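Side-chain contacts in ATP-dependent RNA helicase HrpB (PDB 6EUD), which hydrolyses ATP to ADP and phosphate as a DExH-box NTPase and RNA helicase that binds single-stranded RNA: residues L641-W646 and Y650-V655; A689-L694 and R701-L706; P707-V712 and R717-Y722. All coordinates share one frame; numbering follows the deposited sequence.

Interaction 1 of 3, residues L641-W646 and Y650-V655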
ATOM      1  N   LEU A 641      10.239 -20.366  22.985  1.00 22.59           N
ATOM      2  CA  LEU A 641       9.812 -20.617  21.623  1.00 27.74           C
ATOM      3  C   LEU A 641       8.755 -21.711  21.614  1.00 31.58           C
ATOM      4  O   LEU A 641       7.728 -21.558  20.942  1.00 36.24           O
ATOM      5  CB  LEU A 641      10.979 -21.032  20.725  1.00 32.91           C
ATOM      6  CG  LEU A 641      12.007 -19.980  20.323  1.00 47.51           C
ATOM      7  CD1 LEU A 641      13.100 -20.608  19.439  1.00 48.68           C
ATOM      8  CD2 LEU A 641      11.332 -18.803  19.628  1.00 59.15           C
ATOM      9  N   CYS A 642       9.007 -22.806  22.350  1.00 27.92           N
ATOM     10  CA  CYS A 642       8.084 -23.952  22.364  1.00 28.64           C
ATOM     11  C   CYS A 642       6.762 -23.630  23.048  1.00 28.26           C
ATOM     12  O   CYS A 642       5.715 -24.031  22.558  1.00 35.62           O
ATOM     13  CB  CYS A 642       8.737 -25.163  23.031  1.00 26.30           C
ATOM     14  SG  CYS A 642      10.067 -25.809  21.994  1.00 30.19           S
ATOM     15  N   ALA A 643       6.809 -22.898  24.160  1.00 27.09           N
ATOM     16  CA  ALA A 643       5.590 -22.420  24.834  1.00 27.29           C
ATOM     17  C   ALA A 643       4.670 -21.669  23.884  1.00 30.88           C
ATOM     18  O   ALA A 643       3.450 -21.827  23.946  1.00 28.74           O
ATOM     19  CB  ALA A 643       5.944 -21.520  26.022  1.00 24.86           C
ATOM     20  N   ALA A 644       5.249 -20.847  23.004  1.00 32.72           N
ATOM     21  CA  ALA A 644       4.428 -20.056  22.089  1.00 31.65           C
ATOM     22  C   ALA A 644       3.743 -20.963  21.060  1.00 35.01           C
ATOM     23  O   ALA A 644       2.672 -20.623  20.554  1.00 42.20           O
ATOM     24  CB  ALA A 644       5.258 -18.982  21.398  1.00 23.95           C
ATOM     25  N   LYS A 645       4.353 -22.113  20.761  1.00 33.81           N
ATOM     26  CA  LYS A 645       3.722 -23.099  19.877  1.00 35.05           C
ATOM     27  C   LYS A 645       2.685 -23.945  20.610  1.00 35.86           C
ATOM     28  O   LYS A 645       1.593 -24.149  20.121  1.00 43.94           O
ATOM     29  CB  LYS A 645       4.762 -24.034  19.265  1.00 38.45           C
ATOM     30  CG  LYS A 645       5.716 -23.375  18.323  1.00 42.62           C
ATOM     31  CD  LYS A 645       6.586 -24.408  17.627  1.00 41.11           C
ATOM     32  CE  LYS A 645       7.317 -25.314  18.604  1.00 37.52           C
ATOM     33  NZ  LYS A 645       8.156 -26.290  17.858  1.00 26.43           N
ATOM     34  N   TRP A 646       3.044 -24.450  21.783  1.00 33.89           N
ATOM     35  CA  TRP A 646       2.239 -25.471  22.447  1.00 34.26           C
ATOM     36  C   TRP A 646       1.212 -24.873  23.405  1.00 33.40           C
ATOM     37  O   TRP A 646       0.187 -25.498  23.673  1.00 34.62           O
ATOM     38  CB  TRP A 646       3.140 -26.444  23.214  1.00 31.28           C
ATOM     39  CG  TRP A 646       4.209 -27.050  22.376  1.00 30.69           C
ATOM     40  CD1 TRP A 646       4.188 -27.241  21.019  1.00 29.07           C
ATOM     41  CD2 TRP A 646       5.481 -27.532  22.835  1.00 30.79           C
ATOM     42  NE1 TRP A 646       5.368 -27.819  20.615  1.00 32.48           N
ATOM     43  CE2 TRP A 646       6.173 -28.008  21.703  1.00 31.63           C
ATOM     44  CE3 TRP A 646       6.093 -27.605  24.084  1.00 31.51           C
ATOM     45  CZ2 TRP A 646       7.452 -28.545  21.793  1.00 30.40           C
ATOM     46  CZ3 TRP A 646       7.372 -28.150  24.170  1.00 32.51           C
ATOM     47  CH2 TRP A 646       8.033 -28.605  23.030  1.00 30.76           C
ATOM     48  N   TYR A 650      -1.475 -18.138  25.753  1.00 38.34           N
ATOM     49  CA  TYR A 650      -0.828 -17.153  26.626  1.00 39.04           C
ATOM     50  C   TYR A 650       0.078 -16.213  25.839  1.00 44.30           C
ATOM     51  O   TYR A 650       0.454 -16.509  24.701  1.00 45.55           O
ATOM     52  CB  TYR A 650      -0.024 -17.849  27.720  1.00 35.04           C
ATOM     53  CG  TYR A 650      -0.839 -18.853  28.473  1.00 41.03           C
ATOM     54  CD1 TYR A 650      -1.809 -18.447  29.374  1.00 41.79           C
ATOM     55  CD2 TYR A 650      -0.657 -20.216  28.271  1.00 37.45           C
ATOM     56  CE1 TYR A 650      -2.550 -19.363  30.062  1.00 42.15           C
ATOM     57  CE2 TYR A 650      -1.392 -21.129  28.952  1.00 32.53           C
ATOM     58  CZ  TYR A 650      -2.340 -20.709  29.848  1.00 38.16           C
ATOM     59  OH  TYR A 650      -3.100 -21.640  30.528  1.00 39.97           O
ATOM     60  N   ASP A 651       0.428 -15.084  26.446  1.00 46.39           N
ATOM     61  CA  ASP A 651       1.230 -14.089  25.750  1.00 53.36           C
ATOM     62  C   ASP A 651       2.716 -14.269  26.004  1.00 49.33           C
ATOM     63  O   ASP A 651       3.310 -13.551  26.802  1.00 56.32           O
ATOM     64  CB  ASP A 651       0.793 -12.682  26.145  1.00 63.51           C
ATOM     65  CG  ASP A 651      -0.583 -12.335  25.618  1.00 76.77           C
ATOM     66  OD1 ASP A 651      -0.855 -12.628  24.432  1.00 80.91           O
ATOM     67  OD2 ASP A 651      -1.395 -11.783  26.393  1.00 83.23           O
ATOM     68  N   TRP A 652       3.320 -15.225  25.308  1.00 38.97           N
ATOM     69  CA  TRP A 652       4.746 -15.463  25.455  1.00 37.09           C
ATOM     70  C   TRP A 652       5.509 -14.426  24.636  1.00 40.98           C
ATOM     71  O   TRP A 652       5.082 -14.060  23.542  1.00 43.25           O
ATOM     72  CB  TRP A 652       5.120 -16.899  25.029  1.00 30.52           C
ATOM     73  CG  TRP A 652       4.260 -17.937  25.679  1.00 32.26           C
ATOM     74  CD1 TRP A 652       3.145 -18.517  25.150  1.00 34.23           C
ATOM     75  CD2 TRP A 652       4.406 -18.485  27.005  1.00 29.68           C
ATOM     76  NE1 TRP A 652       2.595 -19.391  26.052  1.00 34.40           N
ATOM     77  CE2 TRP A 652       3.348 -19.393  27.194  1.00 30.20           C
ATOM     78  CE3 TRP A 652       5.326 -18.292  28.040  1.00 27.65           C
ATOM     79  CZ2 TRP A 652       3.187 -20.118  28.374  1.00 32.87           C
ATOM     80  CZ3 TRP A 652       5.165 -19.006  29.206  1.00 29.80           C
ATOM     81  CH2 TRP A 652       4.102 -19.911  29.367  1.00 31.49           C
ATOM     82  N   PRO A 653       6.629 -13.930  25.174  1.00 41.41           N
ATOM     83  CA  PRO A 653       7.491 -12.986  24.455  1.00 40.47           C
ATOM     84  C   PRO A 653       8.190 -13.606  23.259  1.00 40.22           C
ATOM     85  O   PRO A 653       8.614 -14.755  23.301  1.00 44.74           O
ATOM     86  CB  PRO A 653       8.515 -12.563  25.518  1.00 39.39           C
ATOM     87  CG  PRO A 653       8.536 -13.675  26.467  1.00 41.85           C
ATOM     88  CD  PRO A 653       7.108 -14.155  26.542  1.00 42.36           C
ATOM     89  N   ALA A 654       8.292 -12.836  22.189  1.00 37.30           N
ATOM     90  CA  ALA A 654       9.109 -13.227  21.067  1.00 39.38           C
ATOM     91  C   ALA A 654      10.570 -13.231  21.517  1.00 38.25           C
ATOM     92  O   ALA A 654      11.015 -12.325  22.219  1.00 39.36           O
ATOM     93  CB  ALA A 654       8.897 -12.287  19.899  1.00 36.16           C
ATOM     94  N   VAL A 655      11.301 -14.265  21.125  1.00 37.94           N
ATOM     95  CA  VAL A 655      12.688 -14.411  21.522  1.00 40.28           C
ATOM     96  C   VAL A 655      13.529 -14.877  20.350  1.00 41.77           C
ATOM     97  O   VAL A 655      14.548 -15.530  20.527  1.00 43.70           O
ATOM     98  CB  VAL A 655      12.840 -15.402  22.693  1.00 39.37           C
ATOM     99  CG1 VAL A 655      12.239 -14.810  23.954  1.00 35.68           C
ATOM    100  CG2 VAL A 655      12.187 -16.741  22.344  1.00 41.68           C
TER
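Trp652 folds back over the C-terminal end of helix 631-646, where the loop leading to helix 657-662 returns along it. The heart of the contact is a CH-pi interaction: the methyl of Ala643 sits over the middle of one indole face, its CB 3.6 Å from the centroid of the six-membered ring and 15° off the ring normal. Alanine suits this place because a single methyl lets the flat indole lie close to the helix. CB of Tyr650 lies over the rim of the opposite face, so the indole has the helix on one side and its own loop on the other. With CG anti to the carbonyl carbon (chi1 -51°), the indole is laid against the Ala643 methyl. CB of Trp652 is 4.2 Å from CB of Ala644. The indole N-H is spent on the carbonyl of Leu647; O of Ala643 is near NE1 of Trp652 but badly angled for a bond. About one turn before Ala644, CD2 of Leu641 meets CG2 of Val655 at 3.5 Å, extending the seam toward the helix's N-terminal side. Trp652 also packs on Met698 and Leu702 of helix 696-705, while Ala643 touches Leu706 just after that helix.

Interaction 2 of 3, residues A689-L694 and R701-L706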
ATOM      1  N   ALA A 689      17.730 -12.328  32.610  1.00 45.67           N
ATOM      2  CA  ALA A 689      17.203 -11.236  31.795  1.00 45.10           C
ATOM      3  C   ALA A 689      16.040 -11.710  30.927  1.00 43.29           C
ATOM      4  O   ALA A 689      14.995 -11.068  30.894  1.00 45.83           O
ATOM      5  CB  ALA A 689      18.302 -10.631  30.928  1.00 40.41           C
ATOM      6  N   LEU A 690      16.223 -12.827  30.230  1.00 39.93           N
ATOM      7  CA  LEU A 690      15.125 -13.453  29.491  1.00 39.56           C
ATOM      8  C   LEU A 690      13.931 -13.793  30.390  1.00 40.79           C
ATOM      9  O   LEU A 690      12.781 -13.520  30.050  1.00 40.89           O
ATOM     10  CB  LEU A 690      15.614 -14.714  28.792  1.00 39.72           C
ATOM     11  CG  LEU A 690      16.476 -14.464  27.558  1.00 38.00           C
ATOM     12  CD1 LEU A 690      16.916 -15.779  26.988  1.00 40.89           C
ATOM     13  CD2 LEU A 690      15.685 -13.672  26.531  1.00 37.22           C
ATOM     14  N   ARG A 691      14.209 -14.372  31.553  1.00 41.75           N
ATOM     15  CA  ARG A 691      13.151 -14.749  32.485  1.00 40.10           C
ATOM     16  C   ARG A 691      12.435 -13.496  32.998  1.00 41.86           C
ATOM     17  O   ARG A 691      11.255 -13.540  33.370  1.00 39.97           O
ATOM     18  CB  ARG A 691      13.737 -15.570  33.637  1.00 40.67           C
ATOM     19  CG  ARG A 691      12.733 -16.336  34.434  1.00 42.61           C
ATOM     20  CD  ARG A 691      13.423 -17.271  35.396  1.00 45.66           C
ATOM     21  NE  ARG A 691      12.466 -18.197  35.994  1.00 51.48           N
ATOM     22  CZ  ARG A 691      11.803 -17.948  37.117  1.00 51.44           C
ATOM     23  NH1 ARG A 691      12.010 -16.806  37.759  1.00 56.20           N
ATOM     24  NH2 ARG A 691      10.946 -18.838  37.598  1.00 46.10           N
ATOM     25  N   GLY A 692      13.153 -12.373  32.992  1.00 43.41           N
ATOM     26  CA  GLY A 692      12.603 -11.095  33.401  1.00 37.78           C
ATOM     27  C   GLY A 692      11.477 -10.647  32.489  1.00 39.02           C
ATOM     28  O   GLY A 692      10.614  -9.876  32.912  1.00 40.49           O
ATOM     29  N   LEU A 693      11.471 -11.138  31.248  1.00 39.40           N
ATOM     30  CA  LEU A 693      10.381 -10.848  30.290  1.00 39.16           C
ATOM     31  C   LEU A 693       8.996 -11.369  30.746  1.00 43.82           C
ATOM     32  O   LEU A 693       7.975 -10.959  30.198  1.00 45.38           O
ATOM     33  CB  LEU A 693      10.714 -11.438  28.911  1.00 36.01           C
ATOM     34  CG  LEU A 693      11.921 -10.778  28.219  1.00 41.04           C
ATOM     35  CD1 LEU A 693      12.412 -11.543  26.992  1.00 39.28           C
ATOM     36  CD2 LEU A 693      11.567  -9.369  27.833  1.00 42.18           C
ATOM     37  N   LEU A 694       8.963 -12.259  31.740  1.00 40.94           N
ATOM     38  CA  LEU A 694       7.716 -12.869  32.190  1.00 36.83           C
ATOM     39  C   LEU A 694       7.333 -12.346  33.545  1.00 37.51           C
ATOM     40  O   LEU A 694       8.200 -12.156  34.398  1.00 43.10           O
ATOM     41  CB  LEU A 694       7.844 -14.387  32.270  1.00 40.88           C
ATOM     42  CG  LEU A 694       8.267 -15.122  31.005  1.00 41.69           C
ATOM     43  CD1 LEU A 694       8.470 -16.583  31.342  1.00 40.44           C
ATOM     44  CD2 LEU A 694       7.228 -14.960  29.923  1.00 40.94           C
ATOM     45  N   ARG A 701       4.090 -20.671  35.425  1.00 38.08           N
ATOM     46  CA  ARG A 701       3.510 -21.450  34.328  1.00 38.69           C
ATOM     47  C   ARG A 701       4.604 -22.131  33.479  1.00 42.15           C
ATOM     48  O   ARG A 701       4.540 -23.334  33.222  1.00 44.65           O
ATOM     49  CB  ARG A 701       2.627 -20.561  33.453  1.00 37.02           C
ATOM     50  CG  ARG A 701       1.645 -21.319  32.577  1.00 44.42           C
ATOM     51  CD  ARG A 701       0.707 -20.371  31.845  1.00 51.86           C
ATOM     52  NE  ARG A 701       0.054 -19.407  32.738  1.00 58.22           N
ATOM     53  CZ  ARG A 701      -1.034 -19.672  33.462  1.00 64.87           C
ATOM     54  NH1 ARG A 701      -1.591 -20.877  33.420  1.00 63.78           N
ATOM     55  NH2 ARG A 701      -1.563 -18.735  34.239  1.00 68.03           N
ATOM     56  N   LEU A 702       5.613 -21.375  33.060  1.00 38.39           N
ATOM     57  CA  LEU A 702       6.695 -21.965  32.286  1.00 32.96           C
ATOM     58  C   LEU A 702       7.473 -23.023  33.101  1.00 35.13           C
ATOM     59  O   LEU A 702       7.806 -24.098  32.584  1.00 35.33           O
ATOM     60  CB  LEU A 702       7.649 -20.885  31.781  1.00 27.62           C
ATOM     61  CG  LEU A 702       8.649 -21.402  30.744  1.00 30.30           C
ATOM     62  CD1 LEU A 702       7.923 -21.784  29.450  1.00 28.35           C
ATOM     63  CD2 LEU A 702       9.726 -20.381  30.473  1.00 33.64           C
ATOM     64  N   ASP A 703       7.751 -22.748  34.368  1.00 35.90           N
ATOM     65  CA  ASP A 703       8.475 -23.734  35.192  1.00 39.52           C
ATOM     66  C   ASP A 703       7.684 -25.025  35.364  1.00 35.03           C
ATOM     67  O   ASP A 703       8.241 -26.101  35.547  1.00 37.22           O
ATOM     68  CB  ASP A 703       8.813 -23.167  36.572  1.00 39.92           C
ATOM     69  CG  ASP A 703      10.020 -22.244  36.547  1.00 46.07           C
ATOM     70  OD1 ASP A 703      10.711 -22.192  35.507  1.00 45.74           O
ATOM     71  OD2 ASP A 703      10.291 -21.583  37.577  1.00 50.28           O
ATOM     72  N   SER A 704       6.372 -24.907  35.295  1.00 35.49           N
ATOM     73  CA  SER A 704       5.498 -26.050  35.507  1.00 40.51           C
ATOM     74  C   SER A 704       5.108 -26.779  34.207  1.00 40.65           C
ATOM     75  O   SER A 704       5.070 -28.015  34.170  1.00 40.51           O
ATOM     76  CB  SER A 704       4.229 -25.603  36.238  1.00 41.52           C
ATOM     77  OG  SER A 704       3.318 -26.679  36.271  1.00 47.20           O
ATOM     78  N   GLU A 705       4.813 -26.018  33.154  1.00 36.02           N
ATOM     79  CA  GLU A 705       4.301 -26.604  31.924  1.00 36.26           C
ATOM     80  C   GLU A 705       5.405 -27.007  30.959  1.00 33.94           C
ATOM     81  O   GLU A 705       5.229 -27.940  30.179  1.00 30.13           O
ATOM     82  CB  GLU A 705       3.338 -25.643  31.233  1.00 39.97           C
ATOM     83  CG  GLU A 705       2.074 -25.378  32.024  1.00 49.19           C
ATOM     84  CD  GLU A 705       1.421 -26.662  32.529  1.00 60.51           C
ATOM     85  OE1 GLU A 705       1.396 -27.667  31.782  1.00 60.02           O
ATOM     86  OE2 GLU A 705       0.925 -26.667  33.679  1.00 72.55           O
ATOM     87  N   LEU A 706       6.531 -26.296  31.010  1.00 30.65           N
ATOM     88  CA  LEU A 706       7.712 -26.675  30.236  1.00 30.31           C
ATOM     89  C   LEU A 706       8.914 -26.729  31.162  1.00 33.10           C
ATOM     90  O   LEU A 706       9.831 -25.922  31.040  1.00 30.07           O
ATOM     91  CB  LEU A 706       7.979 -25.699  29.089  1.00 28.15           C
ATOM     92  CG  LEU A 706       7.063 -25.748  27.857  1.00 30.68           C
ATOM     93  CD1 LEU A 706       5.700 -25.075  28.118  1.00 31.25           C
ATOM     94  CD2 LEU A 706       7.759 -25.080  26.667  1.00 30.83           C
TER
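Arg691 and Asp703 form a salt bridge between two consecutive helices, 686-692 and 696-705, joined by a short turn in the C-terminal region of the helicase; a leucine pair completes the packing of these two helices. The ionic part rests on one bond. NH2 of Arg691 donates to OD2 of Asp703 over 2.8 Å, with an N-H...O angle of 137°, so the bond is short but bent. The acceptor lies near the guanidinium plane, at its edge, whereas the donor approaches OD2 from above the carboxylate plane; the two planes are nevertheless only 23° apart. Arginine fits because its reach is needed: with CG anti to the backbone N (chi1 -163°) and the chain extended as far as NE, it spans the gap between the helices. OD1 of Asp703 has in addition a long, weak ion pair with Arg639 of helix 631-646. An asparagine in its place would probably leave Arg691 without its counter-charge and its guanidinium freer to turn. The apolar part is looser and buried. Leu702 also rests on Leu636 and Leu640 of helix 631-646, and Leu694 on Pro653, so branched aliphatic side chains suit this interior. The two leucines cross at about a right angle, methyl to methyl, CD1 of Leu694 lying 4.1 Å from CD2 of Leu702.

Interaction 3 of 3, residues P707-V712 and R717-Y722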
ATOM      1  N   PRO A 707       8.905 -27.695  32.086  1.00 34.87           N
ATOM      2  CA  PRO A 707       9.905 -27.787  33.154  1.00 32.53           C
ATOM      3  C   PRO A 707      11.290 -28.131  32.623  1.00 33.68           C
ATOM      4  O   PRO A 707      11.390 -28.835  31.604  1.00 33.52           O
ATOM      5  CB  PRO A 707       9.367 -28.926  34.030  1.00 27.17           C
ATOM      6  CG  PRO A 707       8.656 -29.832  33.037  1.00 27.24           C
ATOM      7  CD  PRO A 707       8.013 -28.880  32.047  1.00 26.78           C
ATOM      8  N   ALA A 708      12.336 -27.663  33.306  1.00 32.11           N
ATOM      9  CA  ALA A 708      13.701 -27.953  32.884  1.00 31.64           C
ATOM     10  C   ALA A 708      14.032 -29.405  33.137  1.00 34.93           C
ATOM     11  O   ALA A 708      14.811 -29.997  32.389  1.00 38.65           O
ATOM     12  CB  ALA A 708      14.713 -27.045  33.604  1.00 30.17           C
ATOM     13  N   HIS A 709      13.448 -29.968  34.198  1.00 38.72           N
ATOM     14  CA  HIS A 709      13.628 -31.370  34.558  1.00 27.88           C
ATOM     15  C   HIS A 709      12.294 -32.064  34.722  1.00 35.73           C
ATOM     16  O   HIS A 709      11.318 -31.443  35.152  1.00 37.70           O
ATOM     17  CB  HIS A 709      14.418 -31.510  35.859  1.00 28.60           C
ATOM     18  CG  HIS A 709      15.840 -31.067  35.756  1.00 36.82           C
ATOM     19  ND1 HIS A 709      16.220 -29.747  35.877  1.00 34.76           N
ATOM     20  CD2 HIS A 709      16.977 -31.770  35.530  1.00 36.31           C
ATOM     21  CE1 HIS A 709      17.530 -29.658  35.733  1.00 35.70           C
ATOM     22  NE2 HIS A 709      18.012 -30.869  35.521  1.00 35.32           N
ATOM     23  N   TYR A 710      12.254 -33.355  34.391  1.00 33.80           N
ATOM     24  CA  TYR A 710      11.085 -34.198  34.633  1.00 31.27           C
ATOM     25  C   TYR A 710      11.429 -35.196  35.761  1.00 35.14           C
ATOM     26  O   TYR A 710      12.522 -35.785  35.761  1.00 34.62           O
ATOM     27  CB  TYR A 710      10.658 -34.923  33.344  1.00 30.11           C
ATOM     28  CG  TYR A 710       9.391 -35.754  33.480  1.00 32.02           C
ATOM     29  CD1 TYR A 710       8.134 -35.172  33.310  1.00 29.86           C
ATOM     30  CD2 TYR A 710       9.452 -37.125  33.755  1.00 30.71           C
ATOM     31  CE1 TYR A 710       6.962 -35.923  33.437  1.00 33.20           C
ATOM     32  CE2 TYR A 710       8.289 -37.895  33.882  1.00 33.83           C
ATOM     33  CZ  TYR A 710       7.050 -37.288  33.727  1.00 37.05           C
ATOM     34  OH  TYR A 710       5.902 -38.030  33.856  1.00 36.95           O
ATOM     35  N   THR A 711      10.531 -35.364  36.736  1.00 35.71           N
ATOM     36  CA  THR A 711      10.740 -36.371  37.789  1.00 35.94           C
ATOM     37  C   THR A 711      10.157 -37.719  37.360  1.00 39.30           C
ATOM     38  O   THR A 711       8.947 -37.850  37.176  1.00 37.30           O
ATOM     39  CB  THR A 711      10.095 -35.979  39.135  1.00 36.09           C
ATOM     40  OG1 THR A 711      10.526 -34.673  39.520  1.00 39.46           O
ATOM     41  CG2 THR A 711      10.473 -36.994  40.227  1.00 35.53           C
ATOM     42  N   VAL A 712      11.024 -38.713  37.190  1.00 41.63           N
ATOM     43  CA  VAL A 712      10.607 -40.051  36.761  1.00 46.01           C
ATOM     44  C   VAL A 712      10.123 -40.894  37.969  1.00 45.27           C
ATOM     45  O   VAL A 712      10.231 -40.451  39.115  1.00 44.52           O
ATOM     46  CB  VAL A 712      11.767 -40.760  36.016  1.00 33.27           C
ATOM     47  CG1 VAL A 712      12.000 -40.108  34.668  1.00 32.48           C
ATOM     48  CG2 VAL A 712      13.025 -40.727  36.850  1.00 33.45           C
ATOM     49  N   ARG A 717      15.516 -36.750  38.910  1.00 43.41           N
ATOM     50  CA  ARG A 717      15.149 -35.580  38.125  1.00 43.14           C
ATOM     51  C   ARG A 717      15.953 -35.562  36.832  1.00 44.21           C
ATOM     52  O   ARG A 717      17.139 -35.246  36.859  1.00 45.36           O
ATOM     53  CB  ARG A 717      15.377 -34.297  38.929  1.00 43.75           C
ATOM     54  CG  ARG A 717      14.815 -34.362  40.347  1.00 49.08           C
ATOM     55  CD  ARG A 717      14.333 -33.015  40.805  1.00 58.90           C
ATOM     56  NE  ARG A 717      13.219 -32.568  39.977  1.00 67.84           N
ATOM     57  CZ  ARG A 717      12.896 -31.295  39.773  1.00 73.46           C
ATOM     58  NH1 ARG A 717      13.606 -30.315  40.322  1.00 76.65           N
ATOM     59  NH2 ARG A 717      11.866 -31.002  38.999  1.00 75.78           N
ATOM     60  N   ILE A 718      15.307 -35.914  35.711  1.00 38.97           N
ATOM     61  CA  ILE A 718      15.989 -36.012  34.423  1.00 36.49           C
ATOM     62  C   ILE A 718      15.722 -34.756  33.565  1.00 38.18           C
ATOM     63  O   ILE A 718      14.575 -34.296  33.449  1.00 36.99           O
ATOM     64  CB  ILE A 718      15.557 -37.271  33.638  1.00 35.97           C
ATOM     65  CG1 ILE A 718      15.576 -38.525  34.526  1.00 36.35           C
ATOM     66  CG2 ILE A 718      16.433 -37.459  32.413  1.00 38.57           C
ATOM     67  CD1 ILE A 718      16.908 -38.795  35.203  1.00 36.07           C
ATOM     68  N   ALA A 719      16.786 -34.210  32.979  1.00 30.25           N
ATOM     69  CA  ALA A 719      16.704 -32.996  32.175  1.00 29.96           C
ATOM     70  C   ALA A 719      15.916 -33.234  30.900  1.00 31.48           C
ATOM     71  O   ALA A 719      16.141 -34.215  30.197  1.00 32.15           O
ATOM     72  CB  ALA A 719      18.096 -32.491  31.833  1.00 28.64           C
ATOM     73  N   ILE A 720      14.984 -32.339  30.609  1.00 27.36           N
ATOM     74  CA  ILE A 720      14.307 -32.350  29.329  1.00 31.81           C
ATOM     75  C   ILE A 720      15.109 -31.505  28.328  1.00 31.34           C
ATOM     76  O   ILE A 720      15.568 -30.417  28.660  1.00 30.59           O
ATOM     77  CB  ILE A 720      12.884 -31.813  29.469  1.00 31.16           C
ATOM     78  CG1 ILE A 720      12.059 -32.731  30.387  1.00 33.11           C
ATOM     79  CG2 ILE A 720      12.242 -31.635  28.108  1.00 30.95           C
ATOM     80  CD1 ILE A 720      10.596 -32.295  30.538  1.00 27.21           C
ATOM     81  N   ARG A 721      15.290 -32.017  27.119  1.00 32.10           N
ATOM     82  CA  ARG A 721      16.078 -31.338  26.105  1.00 31.11           C
ATOM     83  C   ARG A 721      15.136 -30.683  25.101  1.00 34.38           C
ATOM     84  O   ARG A 721      14.503 -31.352  24.274  1.00 37.18           O
ATOM     85  CB  ARG A 721      17.034 -32.331  25.410  1.00 36.18           C
ATOM     86  CG  ARG A 721      18.141 -31.700  24.543  1.00 41.58           C
ATOM     87  CD  ARG A 721      18.474 -32.579  23.309  1.00 55.26           C
ATOM     88  NE  ARG A 721      18.617 -33.975  23.701  1.00 56.94           N
ATOM     89  CZ  ARG A 721      18.284 -35.019  22.949  1.00 56.28           C
ATOM     90  NH1 ARG A 721      17.772 -34.857  21.734  1.00 49.97           N
ATOM     91  NH2 ARG A 721      18.454 -36.237  23.433  1.00 59.13           N
ATOM     92  N   TYR A 722      15.003 -29.368  25.188  1.00 32.06           N
ATOM     93  CA  TYR A 722      14.117 -28.684  24.263  1.00 25.37           C
ATOM     94  C   TYR A 722      14.859 -28.324  22.992  1.00 26.91           C
ATOM     95  O   TYR A 722      16.092 -28.267  22.955  1.00 30.40           O
ATOM     96  CB  TYR A 722      13.518 -27.432  24.901  1.00 29.31           C
ATOM     97  CG  TYR A 722      12.594 -27.738  26.053  1.00 29.40           C
ATOM     98  CD1 TYR A 722      11.234 -27.918  25.849  1.00 29.81           C
ATOM     99  CD2 TYR A 722      13.093 -27.882  27.346  1.00 32.75           C
ATOM    100  CE1 TYR A 722      10.393 -28.209  26.911  1.00 29.00           C
ATOM    101  CE2 TYR A 722      12.267 -28.157  28.402  1.00 29.57           C
ATOM    102  CZ  TYR A 722      10.922 -28.321  28.177  1.00 28.19           C
ATOM    103  OH  TYR A 722      10.106 -28.607  29.226  1.00 31.68           O
TER
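Pro707 opens the first segment by giving its carbonyl to the Tyr722 hydroxyl: OH donates to O of Pro707 over 2.7 Å, from above the carbonyl plane, while that oxygen lies at the edge of the tyrosine ring. With CG anti to its carbonyl carbon (chi1 -66°), Tyr722 brings this ring up to the segment's first residue, ahead of the strand, and CG2 of Ile720 lies over the rim of one face. CG of Pro707 touches CD1 of Ile720. O of Ala708 accepts a bond from N of Ile720 at 2.9 Å. His709 faces Ala719 in a non-hydrogen-bonded pair, and its ring lies obliquely beside the backbone there, CD2 3.9 Å from CB of Ala719, a residue small enough to admit it. Tyr710 and Ile718 are the hydrogen-bonded pair: N of Tyr710 to O of Ile718 at 2.7 Å, and N of Ile718 to O of Tyr710 at 2.8 Å. CB of Tyr710 packs on CD1 of Ile720. On the His709 side of the sheet, Thr711 offers OG1 to NE of Arg717 in a weak bond of 3.4 Å, and the bent arginine chain puts CB of His709 over the rim of one guanidinium face. Val712 sets CG1 against CG1 of Ile718 at 3.9 Å. Ile718, Ile720 and Tyr710 all reach Leu730 of strand 729-733; the two isoleucines suit that covered face, whereas Thr711 and Arg717 belong to the exposed one. The whole is an antiparallel beta hairpin, twisted to 140° between strand directions, at the margin of a mixed sheet.

Overall arrangement
Following the chain from its N terminus, interaction 1 comes first, closing the short loop after helix 631-646. The chain then runs through helices 657-662 and 664-667 to interaction 2, which closes the turn between helices 686-692 and 696-705; interaction 3 follows at once and closes the short connection between strands 709-711 and 717-721. The three loops lie in series; none nests in or crosses another. They are nevertheless joined in space: Cys642 packs on Leu706, Tyr650 on Arg701 and Trp646 on Tyr722. O of Leu706 lies 3.3 Å from OH of Tyr722, a probable hydrogen bond that would have to share the hydroxyl's hydrogen with O of Pro707. Helix 631-646 is thus the common neighbour linking the helical part to the beta sheet.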